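Local coordinates for C3-degrading proteinase (CppA protein) (Streptococcus pneumoniae, PDB 3E0R) that probably degrades complement component C3 and is built from domains related to the glyoxalase superfamily, at residues S197-V203 / V237-E243; L211-F215 / F229-D233. All blocks are in the same frame, centred on the assembly; numbering follows the deposited sequence.

Contact 1 of 2, residues S197-V203 / V237-E243; sequences SMLKFLV and VELWFEE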
ATOM      1  N   SER A 197       0.940  -8.811  -1.471  1.00 15.40           N
ATOM      2  CA  SER A 197       1.428 -10.112  -1.080  1.00 16.65           C
ATOM      3  C   SER A 197       1.783 -10.217   0.388  1.00 17.13           C
ATOM      4  O   SER A 197       1.777 -11.310   0.935  1.00 15.83           O
ATOM      5  CB  SER A 197       2.644 -10.480  -1.883  1.00 17.14           C
ATOM      6  OG  SER A 197       3.715  -9.586  -1.653  1.00 19.20           O
HETATM    7  N   MSE A 198       2.081  -9.078   1.012  1.00 17.38           N
HETATM    8  CA  MSE A 198       2.335  -9.022   2.429  1.00 17.99           C
HETATM    9  C   MSE A 198       1.877  -7.724   3.069  1.00 16.08           C
HETATM   10  O   MSE A 198       1.967  -6.670   2.502  1.00 15.19           O
HETATM   11  CB  MSE A 198       3.819  -9.219   2.652  1.00 17.86           C
HETATM   12  CG  MSE A 198       4.255  -9.155   4.102  1.00 20.31           C
HETATM   13 SE   MSE A 198       6.081  -9.796   4.218  0.80 25.49          SE
HETATM   14  CE  MSE A 198       6.859  -8.237   5.084  1.00 22.08           C
ATOM     15  N   LEU A 199       1.403  -7.827   4.295  1.00 15.93           N
ATOM     16  CA  LEU A 199       1.242  -6.677   5.199  1.00 15.50           C
ATOM     17  C   LEU A 199       2.252  -6.861   6.337  1.00 15.17           C
ATOM     18  O   LEU A 199       2.308  -7.929   6.927  1.00 15.53           O
ATOM     19  CB  LEU A 199      -0.189  -6.646   5.725  1.00 14.54           C
ATOM     20  CG  LEU A 199      -1.216  -6.359   4.621  1.00 14.49           C
ATOM     21  CD1 LEU A 199      -2.622  -6.834   4.920  1.00 10.35           C
ATOM     22  CD2 LEU A 199      -1.223  -4.864   4.352  1.00 14.77           C
ATOM     23  N   LYS A 200       3.093  -5.867   6.597  1.00 14.95           N
ATOM     24  CA  LYS A 200       3.970  -5.913   7.753  1.00 14.86           C
ATOM     25  C   LYS A 200       3.452  -5.022   8.871  1.00 14.89           C
ATOM     26  O   LYS A 200       3.115  -3.875   8.639  1.00 15.22           O
ATOM     27  CB  LYS A 200       5.370  -5.482   7.375  1.00 15.49           C
ATOM     28  CG  LYS A 200       6.344  -5.669   8.489  1.00 16.97           C
ATOM     29  CD  LYS A 200       7.549  -4.851   8.409  1.00 20.94           C
ATOM     30  CE  LYS A 200       8.645  -5.563   7.705  1.00 26.73           C
ATOM     31  NZ  LYS A 200       8.281  -6.947   7.367  1.00 28.24           N
ATOM     32  N   PHE A 201       3.366  -5.564  10.081  1.00 14.84           N
ATOM     33  CA  PHE A 201       2.895  -4.836  11.236  1.00 15.27           C
ATOM     34  C   PHE A 201       4.063  -4.561  12.172  1.00 14.85           C
ATOM     35  O   PHE A 201       4.682  -5.490  12.710  1.00 14.20           O
ATOM     36  CB  PHE A 201       1.801  -5.631  11.959  1.00 15.40           C
ATOM     37  CG  PHE A 201       0.681  -6.028  11.064  1.00 15.63           C
ATOM     38  CD1 PHE A 201      -0.504  -5.335  11.070  1.00 18.77           C
ATOM     39  CD2 PHE A 201       0.806  -7.116  10.222  1.00 17.30           C
ATOM     40  CE1 PHE A 201      -1.525  -5.696  10.225  1.00 17.13           C
ATOM     41  CE2 PHE A 201      -0.195  -7.490   9.413  1.00 18.82           C
ATOM     42  CZ  PHE A 201      -1.370  -6.751   9.386  1.00 16.94           C
ATOM     43  N   LEU A 202       4.386  -3.287  12.325  1.00 14.77           N
ATOM     44  CA  LEU A 202       5.326  -2.863  13.333  1.00 15.78           C
ATOM     45  C   LEU A 202       4.548  -2.584  14.628  1.00 16.35           C
ATOM     46  O   LEU A 202       3.552  -1.852  14.622  1.00 18.12           O
ATOM     47  CB  LEU A 202       6.101  -1.645  12.863  1.00 15.72           C
ATOM     48  CG  LEU A 202       6.958  -1.758  11.602  1.00 16.09           C
ATOM     49  CD1 LEU A 202       7.833  -0.506  11.490  1.00 16.24           C
ATOM     50  CD2 LEU A 202       7.850  -2.981  11.607  1.00 12.56           C
ATOM     51  N   VAL A 203       5.008  -3.173  15.723  1.00 16.64           N
ATOM     52  CA  VAL A 203       4.272  -3.259  16.999  1.00 17.17           C
ATOM     53  C   VAL A 203       5.163  -2.747  18.109  1.00 17.64           C
ATOM     54  O   VAL A 203       6.388  -2.779  17.966  1.00 17.46           O
ATOM     55  CB  VAL A 203       3.784  -4.730  17.361  1.00 17.00           C
ATOM     56  CG1 VAL A 203       2.742  -5.217  16.384  1.00 14.92           C
ATOM     57  CG2 VAL A 203       4.946  -5.726  17.410  1.00 16.11           C
ATOM     58  N   VAL A 237      -2.493 -13.477   1.741  1.00 16.41           N
ATOM     59  CA  VAL A 237      -1.568 -12.388   2.090  1.00 16.09           C
ATOM     60  C   VAL A 237      -0.814 -12.758   3.408  1.00 17.27           C
ATOM     61  O   VAL A 237      -1.400 -13.069   4.465  1.00 18.79           O
ATOM     62  CB  VAL A 237      -2.322 -11.032   2.192  1.00 16.37           C
ATOM     63  CG1 VAL A 237      -1.408  -9.860   2.611  1.00 15.30           C
ATOM     64  CG2 VAL A 237      -3.055 -10.702   0.822  1.00 13.32           C
ATOM     65  N   GLU A 238       0.492 -12.757   3.316  1.00 16.73           N
ATOM     66  CA  GLU A 238       1.353 -12.877   4.453  1.00 17.08           C
ATOM     67  C   GLU A 238       1.248 -11.732   5.443  1.00 16.65           C
ATOM     68  O   GLU A 238       1.148 -10.571   5.060  1.00 17.16           O
ATOM     69  CB  GLU A 238       2.801 -13.009   3.956  1.00 16.84           C
ATOM     70  CG  GLU A 238       3.015 -14.362   3.265  1.00 17.71           C
ATOM     71  CD  GLU A 238       4.444 -14.566   2.852  1.00 19.57           C
ATOM     72  OE1 GLU A 238       5.198 -13.572   2.984  1.00 20.76           O
ATOM     73  OE2 GLU A 238       4.802 -15.695   2.398  1.00 21.72           O
ATOM     74  N   LEU A 239       1.296 -12.066   6.730  1.00 16.83           N
ATOM     75  CA  LEU A 239       1.116 -11.084   7.828  1.00 16.78           C
ATOM     76  C   LEU A 239       2.328 -11.181   8.701  1.00 16.72           C
ATOM     77  O   LEU A 239       2.485 -12.151   9.421  1.00 16.38           O
ATOM     78  CB  LEU A 239      -0.162 -11.372   8.628  1.00 16.45           C
ATOM     79  CG  LEU A 239      -1.465 -11.446   7.810  1.00 15.29           C
ATOM     80  CD1 LEU A 239      -2.564 -12.018   8.677  1.00 11.58           C
ATOM     81  CD2 LEU A 239      -1.838 -10.091   7.120  1.00  9.99           C
ATOM     82  N   TRP A 240       3.198 -10.178   8.611  1.00 17.55           N
ATOM     83  CA  TRP A 240       4.473 -10.188   9.313  1.00 18.01           C
ATOM     84  C   TRP A 240       4.385  -9.196  10.474  1.00 18.90           C
ATOM     85  O   TRP A 240       4.016  -8.022  10.294  1.00 17.32           O
ATOM     86  CB  TRP A 240       5.559  -9.847   8.308  1.00 17.54           C
ATOM     87  CG  TRP A 240       7.030  -9.647   8.773  1.00 18.60           C
ATOM     88  CD1 TRP A 240       7.494  -8.756   9.730  1.00 19.15           C
ATOM     89  CD2 TRP A 240       8.209 -10.246   8.183  1.00 14.17           C
ATOM     90  NE1 TRP A 240       8.875  -8.770   9.756  1.00 19.00           N
ATOM     91  CE2 TRP A 240       9.337  -9.677   8.831  1.00 17.74           C
ATOM     92  CE3 TRP A 240       8.412 -11.165   7.134  1.00 17.65           C
ATOM     93  CZ2 TRP A 240      10.663 -10.025   8.497  1.00 17.05           C
ATOM     94  CZ3 TRP A 240       9.729 -11.545   6.799  1.00 18.16           C
ATOM     95  CH2 TRP A 240      10.849 -10.969   7.498  1.00 19.11           C
ATOM     96  N   PHE A 241       4.743  -9.681  11.671  1.00 19.21           N
ATOM     97  CA  PHE A 241       4.807  -8.844  12.873  1.00 18.48           C
ATOM     98  C   PHE A 241       6.235  -8.783  13.450  1.00 19.55           C
ATOM     99  O   PHE A 241       6.890  -9.824  13.624  1.00 18.41           O
ATOM    100  CB  PHE A 241       3.866  -9.393  13.967  1.00 17.19           C
ATOM    101  CG  PHE A 241       2.450  -9.617  13.526  1.00 14.26           C
ATOM    102  CD1 PHE A 241       1.455  -8.768  13.907  1.00 12.90           C
ATOM    103  CD2 PHE A 241       2.104 -10.718  12.780  1.00 14.25           C
ATOM    104  CE1 PHE A 241       0.144  -8.985  13.504  1.00 12.69           C
ATOM    105  CE2 PHE A 241       0.782 -10.949  12.380  1.00 12.82           C
ATOM    106  CZ  PHE A 241      -0.177 -10.082  12.725  1.00 14.34           C
ATOM    107  N   GLU A 242       6.701  -7.563  13.747  1.00 20.82           N
ATOM    108  CA  GLU A 242       7.961  -7.339  14.423  1.00 23.00           C
ATOM    109  C   GLU A 242       7.910  -6.034  15.263  1.00 23.69           C
ATOM    110  O   GLU A 242       7.022  -5.210  15.086  1.00 22.77           O
ATOM    111  CB  GLU A 242       9.135  -7.352  13.437  1.00 22.56           C
ATOM    112  CG  GLU A 242       9.150  -6.291  12.374  1.00 25.36           C
ATOM    113  CD  GLU A 242      10.483  -6.259  11.553  1.00 27.26           C
ATOM    114  OE1 GLU A 242      10.938  -5.118  11.208  1.00 34.58           O
ATOM    115  OE2 GLU A 242      11.060  -7.348  11.235  1.00 30.47           O
ATOM    116  N   GLU A 243       8.821  -5.893  16.212  1.00 25.07           N
ATOM    117  CA  GLU A 243       8.987  -4.610  16.885  1.00 27.27           C
ATOM    118  C   GLU A 243       9.554  -3.515  16.010  1.00 29.10           C
ATOM    119  O   GLU A 243      10.370  -3.748  15.129  1.00 27.49           O
ATOM    120  CB  GLU A 243       9.853  -4.706  18.154  1.00 27.17           C
ATOM    121  CG  GLU A 243       9.059  -4.995  19.393  1.00 28.48           C
ATOM    122  CD  GLU A 243       9.917  -5.560  20.500  1.00 29.79           C
ATOM    123  OE1 GLU A 243      11.034  -5.011  20.687  1.00 33.77           O
ATOM    124  OE2 GLU A 243       9.482  -6.541  21.177  1.00 31.91           O
TER
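Lys200 and Trp240 both carry CG anti to the backbone N (chi1 -173° for the lysine), and since the strand register puts the two on the same face as Met198 and Glu242, their side chains run alongside each other. The lysine then bends at chi3 (-92°) and folds back over the indole, setting NZ 3.0 Å from the centroid of the five-membered ring of Trp240, almost on the ring normal: a cation-pi contact. OE2 of Glu242 lies in the indole plane and accepts from NE1 of Trp240 at 3.0 Å, the N-H reaching it from above the carboxylate plane; this helps fix the rotation of the indole. Met198, a selenomethionine, reaches the indole obliquely, its CE 3.8 Å from CB of Trp240. Phe228, from strand 228-232, stacks on Trp240 as well. The strands that carry these groups, 197-203 and 238-243, are parallel neighbours in a mixed sheet, in a C-terminal CppA region related to the glyoxalase superfamily. Six backbone hydrogen bonds join them; Leu199 donates to Glu238 and accepts from Trp240, and Phe201 donates to Trp240 and accepts from Glu242, as in any parallel pair. On its other edge 197-203 pairs with strand 9-18, where Ser197 and Met198 both face Thr15 in a classic beta bulge. The opposite face is apolar. Phe201 and Phe241 lie in an offset stack, centroids 4.8 Å apart and planes 14° from parallel, while CD2 of Leu239 meets the edge of the Phe201 ring, 3.8 Å from its CE2.

Contact 2 of 2, residues L211-F215 / F229-D233; sequences LRQKF and FLGKD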
ATOM      1  N   LEU A 211       0.273 -14.509  19.168  1.00 17.96           N
ATOM      2  CA  LEU A 211       0.246 -14.711  17.725  1.00 18.52           C
ATOM      3  C   LEU A 211       0.128 -16.177  17.315  1.00 19.21           C
ATOM      4  O   LEU A 211      -0.657 -16.531  16.413  1.00 19.86           O
ATOM      5  CB  LEU A 211       1.458 -14.033  17.100  1.00 18.30           C
ATOM      6  CG  LEU A 211       1.451 -12.497  17.219  1.00 14.87           C
ATOM      7  CD1 LEU A 211       2.847 -11.911  16.864  1.00  9.39           C
ATOM      8  CD2 LEU A 211       0.313 -11.895  16.372  1.00 12.75           C
ATOM      9  N   ARG A 212       0.842 -17.029  18.034  1.00 20.19           N
ATOM     10  CA  ARG A 212       0.763 -18.498  17.886  1.00 20.14           C
ATOM     11  C   ARG A 212      -0.667 -18.990  18.132  1.00 21.20           C
ATOM     12  O   ARG A 212      -1.266 -19.721  17.336  1.00 22.56           O
ATOM     13  CB  ARG A 212       1.744 -19.175  18.867  1.00 19.62           C
ATOM     14  CG  ARG A 212       3.147 -19.241  18.336  1.00 18.74           C
ATOM     15  CD  ARG A 212       4.058 -19.915  19.297  1.00 18.71           C
ATOM     16  NE  ARG A 212       3.762 -21.346  19.378  1.00 17.83           N
ATOM     17  CZ  ARG A 212       3.595 -22.047  20.489  1.00 11.65           C
ATOM     18  NH1 ARG A 212       3.724 -21.487  21.662  1.00 11.58           N
ATOM     19  NH2 ARG A 212       3.303 -23.334  20.410  1.00 15.95           N
ATOM     20  N   GLN A 213      -1.238 -18.522  19.218  1.00 21.78           N
ATOM     21  CA  GLN A 213      -2.670 -18.730  19.505  1.00 22.61           C
ATOM     22  C   GLN A 213      -3.623 -18.244  18.428  1.00 22.32           C
ATOM     23  O   GLN A 213      -4.501 -18.982  18.009  1.00 22.95           O
ATOM     24  CB  GLN A 213      -3.001 -18.065  20.817  1.00 22.06           C
ATOM     25  CG  GLN A 213      -4.406 -18.192  21.223  1.00 24.02           C
ATOM     26  CD  GLN A 213      -4.626 -17.756  22.656  1.00 25.90           C
ATOM     27  OE1 GLN A 213      -5.777 -17.665  23.094  1.00 31.68           O
ATOM     28  NE2 GLN A 213      -3.518 -17.494  23.411  1.00 26.80           N
ATOM     29  N   LYS A 214      -3.476 -16.992  18.006  1.00 23.10           N
ATOM     30  CA  LYS A 214      -4.251 -16.412  16.871  1.00 23.01           C
ATOM     31  C   LYS A 214      -4.261 -17.256  15.574  1.00 22.38           C
ATOM     32  O   LYS A 214      -5.321 -17.568  15.030  1.00 23.13           O
ATOM     33  CB  LYS A 214      -3.722 -15.002  16.579  1.00 23.20           C
ATOM     34  CG  LYS A 214      -4.633 -14.144  15.677  1.00 23.13           C
ATOM     35  CD  LYS A 214      -4.152 -12.680  15.688  1.00 24.41           C
ATOM     36  CE  LYS A 214      -4.646 -11.899  14.483  1.00 26.90           C
ATOM     37  NZ  LYS A 214      -6.129 -11.691  14.581  1.00 29.22           N
ATOM     38  N   PHE A 215      -3.079 -17.660  15.136  1.00 22.70           N
ATOM     39  CA  PHE A 215      -2.852 -18.396  13.874  1.00 23.64           C
ATOM     40  C   PHE A 215      -2.704 -19.900  14.016  1.00 24.10           C
ATOM     41  O   PHE A 215      -2.276 -20.556  13.090  1.00 23.93           O
ATOM     42  CB  PHE A 215      -1.583 -17.853  13.206  1.00 23.14           C
ATOM     43  CG  PHE A 215      -1.711 -16.457  12.817  1.00 21.91           C
ATOM     44  CD1 PHE A 215      -2.396 -16.131  11.657  1.00 19.39           C
ATOM     45  CD2 PHE A 215      -1.238 -15.453  13.649  1.00 19.81           C
ATOM     46  CE1 PHE A 215      -2.551 -14.823  11.297  1.00 21.19           C
ATOM     47  CE2 PHE A 215      -1.372 -14.150  13.306  1.00 20.81           C
ATOM     48  CZ  PHE A 215      -2.040 -13.811  12.125  1.00 22.26           C
ATOM     49  N   PHE A 229       7.302 -12.747  13.655  1.00 18.81           N
ATOM     50  CA  PHE A 229       6.321 -13.797  13.480  1.00 18.05           C
ATOM     51  C   PHE A 229       5.710 -13.549  12.112  1.00 18.02           C
ATOM     52  O   PHE A 229       5.305 -12.422  11.783  1.00 17.65           O
ATOM     53  CB  PHE A 229       5.272 -13.730  14.618  1.00 18.18           C
ATOM     54  CG  PHE A 229       4.162 -14.743  14.481  1.00 18.15           C
ATOM     55  CD1 PHE A 229       4.220 -15.944  15.157  1.00 15.90           C
ATOM     56  CD2 PHE A 229       3.104 -14.506  13.618  1.00 14.30           C
ATOM     57  CE1 PHE A 229       3.216 -16.863  14.993  1.00 18.04           C
ATOM     58  CE2 PHE A 229       2.111 -15.410  13.489  1.00 14.46           C
ATOM     59  CZ  PHE A 229       2.161 -16.593  14.139  1.00 14.37           C
ATOM     60  N   LEU A 230       5.757 -14.578  11.279  1.00 17.74           N
ATOM     61  CA  LEU A 230       5.128 -14.557   9.980  1.00 17.22           C
ATOM     62  C   LEU A 230       3.945 -15.536   9.937  1.00 17.96           C
ATOM     63  O   LEU A 230       4.112 -16.772  10.022  1.00 17.42           O
ATOM     64  CB  LEU A 230       6.157 -14.926   8.907  1.00 18.00           C
ATOM     65  CG  LEU A 230       5.777 -15.041   7.426  1.00 17.31           C
ATOM     66  CD1 LEU A 230       5.125 -13.755   6.906  1.00 17.20           C
ATOM     67  CD2 LEU A 230       7.049 -15.440   6.598  1.00 14.72           C
ATOM     68  N   GLY A 231       2.744 -14.967   9.815  1.00 17.93           N
ATOM     69  CA  GLY A 231       1.514 -15.718   9.607  1.00 16.97           C
ATOM     70  C   GLY A 231       0.973 -15.466   8.217  1.00 17.23           C
ATOM     71  O   GLY A 231       1.542 -14.721   7.407  1.00 16.30           O
ATOM     72  N   LYS A 232      -0.155 -16.084   7.942  1.00 17.91           N
ATOM     73  CA  LYS A 232      -0.752 -16.038   6.615  1.00 18.81           C
ATOM     74  C   LYS A 232      -2.249 -15.910   6.804  1.00 17.90           C
ATOM     75  O   LYS A 232      -2.823 -16.578   7.660  1.00 17.98           O
ATOM     76  CB  LYS A 232      -0.436 -17.322   5.853  1.00 18.82           C
ATOM     77  CG  LYS A 232      -0.556 -17.200   4.350  1.00 20.00           C
ATOM     78  CD  LYS A 232       0.047 -18.440   3.720  1.00 20.92           C
ATOM     79  CE  LYS A 232       0.448 -18.218   2.314  1.00 23.29           C
ATOM     80  NZ  LYS A 232       1.648 -19.050   1.943  1.00 27.05           N
ATOM     81  N   ASP A 233      -2.857 -15.028   6.027  1.00 17.77           N
ATOM     82  CA  ASP A 233      -4.261 -14.724   6.169  1.00 17.78           C
ATOM     83  C   ASP A 233      -5.019 -15.666   5.255  1.00 17.64           C
ATOM     84  O   ASP A 233      -4.434 -16.292   4.363  1.00 17.30           O
ATOM     85  CB  ASP A 233      -4.546 -13.252   5.828  1.00 17.88           C
ATOM     86  CG  ASP A 233      -5.888 -12.756   6.392  1.00 17.95           C
ATOM     87  OD1 ASP A 233      -6.552 -13.495   7.142  1.00 18.63           O
ATOM     88  OD2 ASP A 233      -6.277 -11.609   6.097  1.00 18.66           O
TER
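The end of helix 208-214 lies beside strand 229-232 with no hydrogen bond between them, the backbones coming nearest at Phe215 and Gly231, whose CA atoms are 6.7 Å apart. Phe229 reaches from the strand to the helix: with CG anti to the backbone N (chi1 177°), its ring slides past Leu211, which points the opposite way. CB of Leu211 sits over the centre of that ring, 3.7 Å from the centroid and 3° off the normal, a well-centred CH-pi contact, and CD1 of Leu211 packs on CB of Phe229 at 3.8 Å. Phe215, the first residue to leave helical geometry, meets the far end of the same ring obliquely, its CD2 3.4 Å from CE2 of Phe229, with the planes 34° apart. Gly231 CA lies over one face of the Phe215 ring, 4.4 Å from CD1, where the lack of a side chain lets the phenyl group settle against the strand. Next to these rings Tyr220 meets the Phe229 ring and accepts a hydrogen bond on OH from NE of Arg212, while Phe166 meets Phe215. With no hydrogen bond across it, the pairing rests on shape and dispersion, the Phe229 ring lodged against Leu211 and Phe215 at the helix end.

How the contacts relate
The centres of the two contacts are about 10 Å apart, on the same side of the chain's centre, and contact 2 is nested in the loop that contact 1 closes: strand 196-203 leads to helix 208-214, and strand 228-232 to strand 238-243. Strands 228-232 and 238-243 are antiparallel neighbours in one mixed sheet, where Leu239 N and Gly231 O, 2.8 Å apart, probably hydrogen bond, as do Phe241 N and Phe229 O. Contact 1 is a strand pair within the sheet, whereas contact 2 sets helix 208-214 against the next strand of it. Leu211 touches Phe241 and Phe215 touches Leu239, so the helix packs on the apolar face, and both contacts belong to the C-terminal CppA region.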